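Local coordinates for possible transcriptional regulator, ArsR family protein (Rhodococcus sp., PDB 2OQG) that probably binds DNA as a winged helix-turn-helix transcriptional regulator of the ArsR family, most likely as a homodimer, at the interface of chains A and B. Residues are numbered along the deposited sequence; one frame, centred on the assembly and turned at random. Chains: chain A/B, Possible transcriptional regulator, ArsR family protein.

The interface of chains A and B. Residues chain A 24, 27-28; chain B 8, 92, 96.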
loop_
_atom_site.group_PDB
_atom_site.type_symbol
_atom_site.label_atom_id
_atom_site.label_comp_id
_atom_site.label_asym_id
_atom_site.label_seq_id
_atom_site.Cartn_x
_atom_site.Cartn_y
_atom_site.Cartn_z
ATOM N N TRP A 24 -1.210 -22.605 -2.445
ATOM C CA TRP A 24 -0.629 -22.483 -1.092
ATOM C C TRP A 24 0.775 -21.897 -1.140
ATOM O O TRP A 24 1.158 -21.120 -0.261
ATOM C CB TRP A 24 -0.610 -23.828 -0.364
ATOM C CG TRP A 24 -1.966 -24.138 0.295
ATOM C CD1 TRP A 24 -2.904 -25.066 -0.113
ATOM C CD2 TRP A 24 -2.515 -23.493 1.455
ATOM N NE1 TRP A 24 -3.998 -25.026 0.715
ATOM C CE2 TRP A 24 -3.778 -24.100 1.713
ATOM C CE3 TRP A 24 -2.075 -22.458 2.280
ATOM C CZ2 TRP A 24 -4.616 -23.678 2.760
ATOM C CZ3 TRP A 24 -2.872 -22.066 3.347
ATOM C CH2 TRP A 24 -4.134 -22.684 3.588
ATOM N N LEU A 27 0.273 -18.238 -1.690
ATOM C CA LEU A 27 -0.250 -17.603 -0.483
ATOM C C LEU A 27 0.866 -17.437 0.542
ATOM O O LEU A 27 0.954 -16.397 1.199
ATOM C CB LEU A 27 -1.402 -18.430 0.151
ATOM C CG LEU A 27 -2.702 -18.233 -0.634
ATOM C CD1 LEU A 27 -3.775 -19.228 -0.141
ATOM C CD2 LEU A 27 -3.315 -16.809 -0.504
ATOM N N THR A 28 1.698 -18.471 0.686
ATOM C CA THR A 28 2.762 -18.434 1.677
ATOM C C THR A 28 3.752 -17.303 1.351
ATOM O O THR A 28 4.168 -16.522 2.251
ATOM C CB THR A 28 3.454 -19.782 1.721
ATOM O OG1 THR A 28 2.489 -20.744 2.153
ATOM C CG2 THR A 28 4.595 -19.755 2.726
ATOM N N TYR B 8 1.172 -28.549 3.680
ATOM C CA TYR B 8 0.404 -27.972 2.554
ATOM C C TYR B 8 -0.182 -29.010 1.624
ATOM O O TYR B 8 -1.296 -28.849 1.155
ATOM C CB TYR B 8 1.181 -26.889 1.802
ATOM C CG TYR B 8 1.516 -25.736 2.721
ATOM C CD1 TYR B 8 0.531 -24.864 3.156
ATOM C CD2 TYR B 8 2.799 -25.579 3.231
ATOM C CE1 TYR B 8 0.815 -23.823 4.020
ATOM C CE2 TYR B 8 3.100 -24.545 4.093
ATOM C CZ TYR B 8 2.099 -23.678 4.494
ATOM O OH TYR B 8 2.384 -22.636 5.345
ATOM N N ILE B 92 -1.807 -19.855 10.529
ATOM C CA ILE B 92 -1.364 -19.154 9.332
ATOM C C ILE B 92 -2.061 -17.784 9.281
ATOM O O ILE B 92 -1.414 -16.738 9.114
ATOM C CB ILE B 92 -1.708 -19.991 8.098
ATOM C CG1 ILE B 92 -0.870 -21.269 8.061
ATOM C CG2 ILE B 92 -1.475 -19.159 6.897
ATOM C CD1 ILE B 92 -1.262 -22.247 6.975
ATOM N N TRP B 96 -0.655 -13.666 9.160
ATOM C CA TRP B 96 -1.069 -12.699 8.130
ATOM C C TRP B 96 -1.787 -11.503 8.734
ATOM O O TRP B 96 -1.551 -10.350 8.288
ATOM C CB TRP B 96 -1.934 -13.319 7.041
ATOM C CG TRP B 96 -1.303 -14.477 6.308
ATOM C CD1 TRP B 96 -0.000 -14.959 6.407
ATOM C CD2 TRP B 96 -1.967 -15.324 5.363
ATOM N NE1 TRP B 96 0.161 -16.052 5.590
ATOM C CE2 TRP B 96 -1.023 -16.292 4.931
ATOM C CE3 TRP B 96 -3.288 -15.382 4.874
ATOM C CZ2 TRP B 96 -1.348 -17.298 4.006
ATOM C CZ3 TRP B 96 -3.606 -16.356 3.924
ATOM C CH2 TRP B 96 -2.656 -17.317 3.522
HETATM O O HOH W 1 1.221 -20.510 4.431
#
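The CD1/CE1 side of the B:Tyr8 ring lies over one face of the A:Trp24 indole, off toward its rim, the two ring planes inclined by about 40°. Tyrosine CD1 sits 3.3 Å above the indole plane, and CE1 comes to 3.6 Å from A:Trp24 CE3. The benzo half of the indole continues past the tyrosine until its CZ3 reaches the terminal methyl CD1 of B:Ile92 at 4.0 Å. One turn further along helix 21-32, the hydroxyl of A:Thr28 faces the phenol from the opposite direction. Water 1 joins the two hydroxyls, 2.6 Å from A:Thr28 OG1 and 2.6 Å from B:Tyr8 OH. With OG1 beside its own backbone N (chi1 -63°), the threonine also hydrogen-bonds back to the carbonyl O of A:Trp24 at 2.8 Å, which would orient the hydroxyl that meets the water. Next to this, the benzo ring of B:Trp96 meets A:Leu27 through CH2, 3.8 Å from the leucine CB, which lies out of the indole plane. On the opposite side of that plane, the B:Ile92 branch methyl CG2 rests 3.3 Å above the B:Trp96 ring and so supports it within helix 79-108. One side of helix 21-32 thus packs against side chains from both helix 7-18 and the long helix 79-108 of the partner chain. This mainly aromatic patch belongs to a two-fold interface, probably that of the ArsR-family homodimer, and may help fix how the two winged helix-turn-helix units are placed relative to each other.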